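Local coordinates for protein 28 kDa product (Pseudomonas syringae pv. phaseolicola, PDB 1UKF) that acts as a papain-like cysteine protease of the C58 family, an avirulence effector that cleaves itself and interacts with the plant protein PBS1 in infected cells, at residues L21-S30 against A135-F146; S102-V113 against A160-D169. All blocks are in the same frame, centred on the assembly; numbering follows the deposited sequence.

Contact 1 (L21-S30 against A135-F146)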
loop_
_atom_site.group_PDB
_atom_site.type_symbol
_atom_site.label_atom_id
_atom_site.label_comp_id
_atom_site.label_asym_id
_atom_site.label_seq_id
_atom_site.Cartn_x
_atom_site.Cartn_y
_atom_site.Cartn_z
ATOM N N LEU A 21 1.112 -6.882 5.927
ATOM C CA LEU A 21 1.863 -5.839 6.621
ATOM C C LEU A 21 1.256 -4.467 6.358
ATOM O O LEU A 21 1.159 -3.642 7.268
ATOM C CB LEU A 21 3.325 -5.837 6.165
ATOM C CG LEU A 21 4.201 -6.999 6.644
ATOM C CD1 LEU A 21 5.525 -6.984 5.891
ATOM C CD2 LEU A 21 4.432 -6.892 8.151
ATOM N N SER A 22 0.855 -4.218 5.115
ATOM C CA SER A 22 0.263 -2.938 4.753
ATOM C C SER A 22 -1.048 -2.724 5.496
ATOM O O SER A 22 -1.344 -1.610 5.938
ATOM C CB SER A 22 0.035 -2.865 3.242
ATOM O OG SER A 22 1.276 -2.809 2.563
ATOM N N THR A 23 -1.834 -3.786 5.640
ATOM C CA THR A 23 -3.100 -3.666 6.349
ATOM C C THR A 23 -2.847 -3.448 7.842
ATOM O O THR A 23 -3.544 -2.657 8.479
ATOM C CB THR A 23 -3.988 -4.904 6.121
ATOM O OG1 THR A 23 -4.240 -5.045 4.715
ATOM C CG2 THR A 23 -5.325 -4.746 6.833
ATOM N N GLU A 24 -1.845 -4.126 8.399
ATOM C CA GLU A 24 -1.514 -3.941 9.812
ATOM C C GLU A 24 -1.085 -2.484 10.013
ATOM O O GLU A 24 -1.455 -1.852 11.001
ATOM C CB GLU A 24 -0.391 -4.903 10.227
ATOM C CG GLU A 24 0.166 -4.707 11.646
ATOM C CD GLU A 24 -0.830 -5.015 12.753
ATOM O OE1 GLU A 24 -1.918 -5.562 12.473
ATOM O OE2 GLU A 24 -0.511 -4.715 13.924
ATOM N N TRP A 25 -0.319 -1.943 9.069
ATOM C CA TRP A 25 0.111 -0.551 9.176
ATOM C C TRP A 25 -1.117 0.360 9.159
ATOM O O TRP A 25 -1.191 1.319 9.926
ATOM C CB TRP A 25 1.043 -0.176 8.018
ATOM C CG TRP A 25 1.531 1.246 8.090
ATOM C CD1 TRP A 25 2.609 1.715 8.789
ATOM C CD2 TRP A 25 0.940 2.384 7.454
ATOM N NE1 TRP A 25 2.726 3.074 8.624
ATOM C CE2 TRP A 25 1.715 3.512 7.809
ATOM C CE3 TRP A 25 -0.169 2.563 6.616
ATOM C CZ2 TRP A 25 1.418 4.801 7.353
ATOM C CZ3 TRP A 25 -0.465 3.842 6.161
ATOM C CH2 TRP A 25 0.327 4.944 6.530
ATOM N N LEU A 26 -2.082 0.070 8.288
ATOM C CA LEU A 26 -3.288 0.885 8.216
ATOM C C LEU A 26 -4.010 0.908 9.556
ATOM O O LEU A 26 -4.487 1.958 9.993
ATOM C CB LEU A 26 -4.239 0.359 7.135
ATOM C CG LEU A 26 -3.914 0.724 5.683
ATOM C CD1 LEU A 26 -4.874 0.011 4.738
ATOM C CD2 LEU A 26 -4.017 2.235 5.498
ATOM N N VAL A 27 -4.082 -0.247 10.211
ATOM C CA VAL A 27 -4.753 -0.345 11.500
ATOM C C VAL A 27 -4.110 0.536 12.565
ATOM O O VAL A 27 -4.812 1.180 13.345
ATOM C CB VAL A 27 -4.785 -1.806 12.002
ATOM C CG1 VAL A 27 -5.330 -1.863 13.429
ATOM C CG2 VAL A 27 -5.653 -2.647 11.077
ATOM N N MET A 28 -2.782 0.586 12.602
ATOM C CA MET A 28 -2.124 1.410 13.609
ATOM C C MET A 28 -1.274 2.549 13.050
ATOM O O MET A 28 -0.283 2.957 13.654
ATOM C CB MET A 28 -1.293 0.526 14.550
ATOM C CG MET A 28 -0.586 -0.649 13.890
ATOM S SD MET A 28 0.688 -0.163 12.722
ATOM C CE MET A 28 1.999 0.323 13.848
ATOM N N SER A 29 -1.697 3.094 11.913
ATOM C CA SER A 29 -0.976 4.182 11.260
ATOM C C SER A 29 -0.922 5.471 12.077
ATOM O O SER A 29 -0.057 6.312 11.849
ATOM C CB SER A 29 -1.597 4.472 9.889
ATOM O OG SER A 29 -2.981 4.755 10.004
ATOM N N SER A 30 -1.833 5.621 13.033
ATOM C CA SER A 30 -1.867 6.827 13.853
ATOM C C SER A 30 -1.226 6.646 15.224
ATOM O O SER A 30 -1.190 7.584 16.021
ATOM C CB SER A 30 -3.312 7.290 14.044
ATOM O OG SER A 30 -4.035 6.361 14.833
ATOM N N ALA A 135 0.448 0.886 1.465
ATOM C CA ALA A 135 -0.704 1.544 2.064
ATOM C C ALA A 135 -0.428 3.010 2.319
ATOM O O ALA A 135 0.719 3.449 2.355
ATOM C CB ALA A 135 -1.086 0.848 3.376
ATOM N N CYS A 136 -1.490 3.779 2.493
ATOM C CA CYS A 136 -1.331 5.194 2.777
ATOM C C CYS A 136 -2.526 5.719 3.553
ATOM O O CYS A 136 -3.619 5.151 3.507
ATOM C CB CYS A 136 -1.115 6.002 1.486
ATOM S SG CYS A 136 -2.430 5.904 0.255
ATOM N N SER A 137 -2.290 6.796 4.291
ATOM C CA SER A 137 -3.317 7.423 5.103
ATOM C C SER A 137 -3.050 8.913 5.118
ATOM O O SER A 137 -1.915 9.349 5.321
ATOM C CB SER A 137 -3.271 6.872 6.526
ATOM O OG SER A 137 -4.216 7.526 7.357
ATOM N N CYS A 138 -4.098 9.693 4.892
ATOM C CA CYS A 138 -3.965 11.136 4.878
ATOM C C CYS A 138 -4.669 11.696 6.103
ATOM O O CYS A 138 -5.891 11.588 6.234
ATOM C CB CYS A 138 -4.577 11.700 3.596
ATOM S SG CYS A 138 -4.127 13.407 3.238
ATOM N N GLU A 139 -3.872 12.256 7.010
ATOM C CA GLU A 139 -4.358 12.850 8.252
ATOM C C GLU A 139 -4.230 14.367 8.144
ATOM O O GLU A 139 -3.162 14.921 8.390
ATOM C CB GLU A 139 -3.522 12.351 9.438
ATOM C CG GLU A 139 -3.743 10.892 9.813
ATOM C CD GLU A 139 -2.774 10.407 10.883
ATOM O OE1 GLU A 139 -2.544 11.142 11.866
ATOM O OE2 GLU A 139 -2.250 9.282 10.746
ATOM N N GLY A 140 -5.317 15.036 7.774
ATOM C CA GLY A 140 -5.267 16.480 7.631
ATOM C C GLY A 140 -4.320 16.862 6.509
ATOM O O GLY A 140 -4.500 16.432 5.372
ATOM N N SER A 141 -3.303 17.660 6.823
ATOM C CA SER A 141 -2.330 18.079 5.817
ATOM C C SER A 141 -1.204 17.060 5.646
ATOM O O SER A 141 -0.426 17.139 4.697
ATOM C CB SER A 141 -1.729 19.434 6.200
ATOM O OG SER A 141 -0.730 19.825 5.272
ATOM N N GLN A 142 -1.137 16.099 6.561
ATOM C CA GLN A 142 -0.093 15.076 6.550
ATOM C C GLN A 142 -0.433 13.795 5.781
ATOM O O GLN A 142 -1.349 13.060 6.152
ATOM C CB GLN A 142 0.268 14.722 7.996
ATOM C CG GLN A 142 1.276 13.594 8.159
ATOM C CD GLN A 142 1.528 13.259 9.617
ATOM O OE1 GLN A 142 0.590 13.101 10.400
ATOM N NE2 GLN A 142 2.797 13.145 9.989
ATOM N N PHE A 143 0.316 13.532 4.714
ATOM C CA PHE A 143 0.118 12.329 3.911
ATOM C C PHE A 143 1.186 11.306 4.293
ATOM O O PHE A 143 2.382 11.583 4.194
ATOM C CB PHE A 143 0.222 12.648 2.418
ATOM C CG PHE A 143 0.091 11.438 1.534
ATOM C CD1 PHE A 143 -1.107 10.733 1.471
ATOM C CD2 PHE A 143 1.175 10.987 0.785
ATOM C CE1 PHE A 143 -1.224 9.592 0.676
ATOM C CE2 PHE A 143 1.065 9.847 -0.013
ATOM C CZ PHE A 143 -0.136 9.149 -0.066
ATOM N N LYS A 144 0.747 10.132 4.739
ATOM C CA LYS A 144 1.654 9.059 5.146
ATOM C C LYS A 144 1.559 7.895 4.167
ATOM O O LYS A 144 0.463 7.508 3.770
ATOM C CB LYS A 144 1.282 8.532 6.536
ATOM C CG LYS A 144 1.305 9.537 7.673
ATOM C CD LYS A 144 0.869 8.849 8.964
ATOM C CE LYS A 144 0.911 9.786 10.160
ATOM N NZ LYS A 144 0.445 9.096 11.394
ATOM N N LEU A 145 2.704 7.333 3.793
ATOM C CA LEU A 145 2.723 6.198 2.883
ATOM C C LEU A 145 3.701 5.154 3.400
ATOM O O LEU A 145 4.827 5.475 3.785
ATOM C CB LEU A 145 3.110 6.643 1.468
ATOM C CG LEU A 145 3.098 5.538 0.405
ATOM C CD1 LEU A 145 2.758 6.135 -0.948
ATOM C CD2 LEU A 145 4.444 4.823 0.370
ATOM N N PHE A 146 3.258 3.903 3.418
ATOM C CA PHE A 146 4.086 2.798 3.883
ATOM C C PHE A 146 4.262 1.754 2.793
ATOM O O PHE A 146 3.282 1.255 2.229
ATOM C CB PHE A 146 3.453 2.145 5.122
ATOM C CG PHE A 146 4.040 0.796 5.475
ATOM C CD1 PHE A 146 5.363 0.676 5.892
ATOM C CD2 PHE A 146 3.262 -0.354 5.389
ATOM C CE1 PHE A 146 5.898 -0.571 6.217
ATOM C CE2 PHE A 146 3.790 -1.603 5.713
ATOM C CZ PHE A 146 5.109 -1.707 6.127
HETATM O O HOH W 1 -3.843 7.289 10.099
#
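Trp-25 lies flat against Phe-146, its five-membered ring in an offset stack with the phenyl ring (centroids 4.6 Å apart, planes at 19°). The two side chains run antiparallel to each other, and Phe-146 CB lies over the five-membered ring, 3.4 Å from its centroid, as a CH-pi contact. CG of Trp-25 stands anti to the backbone N (chi1 -179°), which sends the indole from the helix across the hairpin; its far edge meets Lys-144 CB, 3.7 Å from CH2, while Ser-29 CB covers the rim of the opposite face. Ala-135 CB fits between Ser-22 and Leu-26, 3.7 Å from Leu-26 CG.

Beyond the indole the contact turns polar. Lys-144 extends its chain to give NZ to the carbonyl Ser-29 O, just beyond the C-terminal end of the helix, at 2.9 Å, and NZ also makes a salt bridge with Glu-139 OE2 at 2.8 Å, approaching from above the carboxylate plane. A water donates to Glu-139 OE2 and also bonds Ser-29 OG and Ser-137 OG.

Helix 18-27, which begins with the catalytic Cys-18, thus packs on the central papain-like sheet; Glu-152 of strand 151-156 takes the indole NE1, and helices 34-41 and 46-67 flank the helix.

Contact 2 (S102-V113 against A160-D169)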
loop_
_atom_site.group_PDB
_atom_site.type_symbol
_atom_site.label_atom_id
_atom_site.label_comp_id
_atom_site.label_asym_id
_atom_site.label_seq_id
_atom_site.Cartn_x
_atom_site.Cartn_y
_atom_site.Cartn_z
ATOM N N SER A 102 5.753 9.206 -15.303
ATOM C CA SER A 102 5.516 8.822 -13.919
ATOM C C SER A 102 4.914 9.983 -13.129
ATOM O O SER A 102 4.301 9.784 -12.079
ATOM C CB SER A 102 6.823 8.354 -13.268
ATOM O OG SER A 102 7.815 9.364 -13.306
ATOM N N ALA A 103 5.087 11.197 -13.640
ATOM C CA ALA A 103 4.538 12.373 -12.978
ATOM C C ALA A 103 3.021 12.341 -13.111
ATOM O O ALA A 103 2.302 12.660 -12.166
ATOM C CB ALA A 103 5.094 13.644 -13.606
ATOM N N GLN A 104 2.540 11.949 -14.288
ATOM C CA GLN A 104 1.105 11.870 -14.537
ATOM C C GLN A 104 0.475 10.811 -13.642
ATOM O O GLN A 104 -0.562 11.048 -13.019
ATOM C CB GLN A 104 0.829 11.527 -16.004
ATOM C CG GLN A 104 -0.652 11.486 -16.353
ATOM C CD GLN A 104 -0.908 11.077 -17.791
ATOM O OE1 GLN A 104 -0.411 11.702 -18.727
ATOM N NE2 GLN A 104 -1.694 10.021 -17.973
ATOM N N LEU A 105 1.101 9.639 -13.582
ATOM C CA LEU A 105 0.600 8.551 -12.752
ATOM C C LEU A 105 0.576 9.000 -11.295
ATOM O O LEU A 105 -0.426 8.832 -10.600
ATOM C CB LEU A 105 1.489 7.313 -12.907
ATOM C CG LEU A 105 1.183 6.112 -12.006
ATOM C CD1 LEU A 105 -0.267 5.694 -12.171
ATOM C CD2 LEU A 105 2.115 4.963 -12.360
ATOM N N GLY A 106 1.687 9.576 -10.847
ATOM C CA GLY A 106 1.775 10.052 -9.478
ATOM C C GLY A 106 0.723 11.100 -9.171
ATOM O O GLY A 106 0.155 11.116 -8.082
ATOM N N GLN A 107 0.458 11.977 -10.135
ATOM C CA GLN A 107 -0.534 13.030 -9.956
ATOM C C GLN A 107 -1.945 12.466 -9.826
ATOM O O GLN A 107 -2.699 12.861 -8.934
ATOM C CB GLN A 107 -0.483 14.010 -11.131
ATOM C CG GLN A 107 -1.540 15.102 -11.068
ATOM C CD GLN A 107 -1.449 15.925 -9.799
ATOM O OE1 GLN A 107 -0.431 16.566 -9.532
ATOM N NE2 GLN A 107 -2.515 15.910 -9.006
ATOM N N THR A 108 -2.302 11.546 -10.716
ATOM C CA THR A 108 -3.629 10.946 -10.687
ATOM C C THR A 108 -3.861 10.193 -9.383
ATOM O O THR A 108 -4.901 10.349 -8.744
ATOM C CB THR A 108 -3.834 9.980 -11.869
ATOM O OG1 THR A 108 -3.673 10.699 -13.098
ATOM C CG2 THR A 108 -5.227 9.369 -11.825
ATOM N N VAL A 109 -2.890 9.377 -8.989
ATOM C CA VAL A 109 -3.015 8.613 -7.756
ATOM C C VAL A 109 -3.063 9.544 -6.546
ATOM O O VAL A 109 -3.853 9.337 -5.629
ATOM C CB VAL A 109 -1.847 7.609 -7.604
ATOM C CG1 VAL A 109 -1.931 6.908 -6.252
ATOM C CG2 VAL A 109 -1.903 6.579 -8.728
ATOM N N ALA A 110 -2.227 10.577 -6.552
ATOM C CA ALA A 110 -2.198 11.533 -5.448
ATOM C C ALA A 110 -3.551 12.218 -5.285
ATOM O O ALA A 110 -4.016 12.439 -4.166
ATOM C CB ALA A 110 -1.112 12.575 -5.687
ATOM N N HIS A 111 -4.182 12.560 -6.403
ATOM C CA HIS A 111 -5.484 13.212 -6.355
ATOM C C HIS A 111 -6.499 12.301 -5.676
ATOM O O HIS A 111 -7.420 12.769 -5.001
ATOM C CB HIS A 111 -5.966 13.551 -7.767
ATOM C CG HIS A 111 -7.342 14.139 -7.807
ATOM N ND1 HIS A 111 -7.653 15.352 -7.231
ATOM C CD2 HIS A 111 -8.494 13.672 -8.345
ATOM C CE1 HIS A 111 -8.937 15.607 -7.414
ATOM N NE2 HIS A 111 -9.469 14.604 -8.087
ATOM N N ASP A 112 -6.323 10.995 -5.847
ATOM C CA ASP A 112 -7.239 10.031 -5.252
ATOM C C ASP A 112 -6.938 9.715 -3.789
ATOM O O ASP A 112 -7.857 9.579 -2.981
ATOM C CB ASP A 112 -7.222 8.706 -6.028
ATOM C CG ASP A 112 -7.634 8.862 -7.479
ATOM O OD1 ASP A 112 -8.555 9.655 -7.761
ATOM O OD2 ASP A 112 -7.046 8.167 -8.337
ATOM N N VAL A 113 -5.656 9.613 -3.448
ATOM C CA VAL A 113 -5.270 9.228 -2.095
ATOM C C VAL A 113 -4.847 10.321 -1.129
ATOM O O VAL A 113 -4.940 10.139 0.086
ATOM C CB VAL A 113 -4.149 8.151 -2.142
ATOM C CG1 VAL A 113 -4.569 7.017 -3.068
ATOM C CG2 VAL A 113 -2.832 8.762 -2.606
ATOM N N ALA A 160 2.464 15.184 -2.348
ATOM C CA ALA A 160 2.151 13.774 -2.546
ATOM C C ALA A 160 2.446 13.289 -3.972
ATOM O O ALA A 160 2.922 12.175 -4.161
ATOM C CB ALA A 160 0.692 13.504 -2.188
ATOM N N PRO A 161 2.160 14.112 -4.995
ATOM C CA PRO A 161 2.445 13.656 -6.360
ATOM C C PRO A 161 3.924 13.331 -6.562
ATOM O O PRO A 161 4.268 12.389 -7.276
ATOM C CB PRO A 161 2.006 14.840 -7.219
ATOM C CG PRO A 161 0.884 15.424 -6.429
ATOM C CD PRO A 161 1.417 15.386 -5.013
ATOM N N GLN A 162 4.788 14.122 -5.930
ATOM C CA GLN A 162 6.231 13.940 -6.038
ATOM C C GLN A 162 6.669 12.673 -5.321
ATOM O O GLN A 162 7.539 11.949 -5.800
ATOM C CB GLN A 162 6.957 15.149 -5.456
ATOM N N LEU A 163 6.066 12.411 -4.167
ATOM C CA LEU A 163 6.394 11.221 -3.396
ATOM C C LEU A 163 5.979 9.972 -4.166
ATOM O O LEU A 163 6.762 9.035 -4.311
ATOM C CB LEU A 163 5.698 11.269 -2.030
ATOM C CG LEU A 163 5.676 10.002 -1.165
ATOM C CD1 LEU A 163 7.046 9.338 -1.141
ATOM C CD2 LEU A 163 5.229 10.376 0.242
ATOM N N ILE A 164 4.754 9.962 -4.679
ATOM C CA ILE A 164 4.282 8.808 -5.428
ATOM C C ILE A 164 5.101 8.600 -6.703
ATOM O O ILE A 164 5.445 7.468 -7.041
ATOM C CB ILE A 164 2.786 8.946 -5.763
ATOM C CG1 ILE A 164 1.992 9.057 -4.458
ATOM C CG2 ILE A 164 2.314 7.740 -6.574
ATOM C CD1 ILE A 164 0.517 9.316 -4.647
ATOM N N LYS A 165 5.420 9.681 -7.412
ATOM C CA LYS A 165 6.225 9.552 -8.623
ATOM C C LYS A 165 7.567 8.926 -8.248
ATOM O O LYS A 165 8.080 8.062 -8.958
ATOM C CB LYS A 165 6.457 10.919 -9.273
ATOM C CG LYS A 165 7.309 10.858 -10.538
ATOM C CD LYS A 165 7.526 12.243 -11.133
ATOM C CE LYS A 165 8.225 12.166 -12.486
ATOM N NZ LYS A 165 9.572 11.531 -12.398
ATOM N N GLY A 166 8.129 9.370 -7.128
ATOM C CA GLY A 166 9.401 8.835 -6.677
ATOM C C GLY A 166 9.347 7.337 -6.438
ATOM O O GLY A 166 10.289 6.613 -6.764
ATOM N N LEU A 167 8.243 6.864 -5.868
ATOM C CA LEU A 167 8.083 5.443 -5.596
ATOM C C LEU A 167 8.005 4.667 -6.909
ATOM O O LEU A 167 8.627 3.617 -7.057
ATOM C CB LEU A 167 6.821 5.203 -4.766
ATOM C CG LEU A 167 6.721 3.811 -4.145
ATOM C CD1 LEU A 167 7.874 3.608 -3.170
ATOM C CD2 LEU A 167 5.392 3.656 -3.421
ATOM N N ILE A 168 7.235 5.184 -7.860
ATOM C CA ILE A 168 7.105 4.531 -9.154
ATOM C C ILE A 168 8.465 4.465 -9.849
ATOM O O ILE A 168 8.847 3.423 -10.380
ATOM C CB ILE A 168 6.116 5.283 -10.070
ATOM C CG1 ILE A 168 4.717 5.264 -9.450
ATOM C CG2 ILE A 168 6.091 4.640 -11.458
ATOM C CD1 ILE A 168 4.140 3.874 -9.261
ATOM N N ASP A 169 9.195 5.577 -9.841
ATOM C CA ASP A 169 10.505 5.612 -10.482
ATOM C C ASP A 169 11.466 4.646 -9.805
ATOM O O ASP A 169 12.322 4.048 -10.460
ATOM C CB ASP A 169 11.094 7.025 -10.449
ATOM C CG ASP A 169 10.306 8.006 -11.292
ATOM O OD1 ASP A 169 9.674 7.577 -12.280
ATOM O OD2 ASP A 169 10.332 9.210 -10.969
HETATM O O HOH W 2 3.877 13.763 -9.858
#
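Ser-102 and Lys-165 meet at the polar end of this helix pair, where Asp-169 completes a three-residue cluster. The serine hydroxyl donates to Asp-169 OD1 at 2.8 Å, using the syn lone pair of that oxygen. Lys-165 NZ adds a weak bond to Ser-102 OG at 2.9 Å, so the hydroxyl both gives and accepts. The same ammonium group forms a salt bridge with Asp-169 OD2, one helical turn further on, again through a syn lone pair; the two carboxylate oxygens therefore have separate partners, an arrangement that would tend to keep the group ionised. Lys-165 runs straight until its last torsion, where a bend (chi4 -61°) brings NZ back to the serine and the aspartate, and on the way CE passes 3.6 Å from Ala-103 CB.

Helices 102-113 and 160-173 cross on one face of the antiparallel sheet of the papain-like fold; the axes of 102-113 and 160-169 approach to 7.7 Å, with 127° between their N-to-C directions. With no side chain on the facing side, Gly-106 CA comes to 4.6 Å from Lys-165 CA. Ile-164 is a knob in the hole formed by Gly-106, Val-109, Ala-110 and Val-113, with CD1 meeting Val-113 CG2 tip to tip. Next to it, Ala-110 CB rests 3.6 Å from Pro-161 CG.

A water spans the backbones at this crossing, donating to Ala-103 O and, more weakly, to Pro-161 O. Both carbonyls are also bonded within their own helices, to Gln-107 N and Lys-165 N respectively, so the water supplies each with a second donor. Beyond the contact, near the C-terminal end of helix 102-113, Asp-112 OD2 makes a salt bridge with Lys-94 of strand 88-97.

From the N terminus, residues 21-30 come first; the chain then runs through three helices and strand 88-97 to residues 102-113, the first half of contact 2. Strand 119-126 follows, then residues 135-146, which close the 104-residue loop of contact 1. Residues 160-169 finally close contact 2 over a shorter, strand-rich connection. The two loops cross, since the segments alternate along the chain. Contact 1 joins the helix of the catalytic cysteine to one face of the hairpin, and contact 2 pairs the two helices that cover its other face. They meet through the hairpin itself: Phe-143 packs on Val-113 and Ala-160, and Cys-136 SG lies 3.7 Å from Val-113 CB.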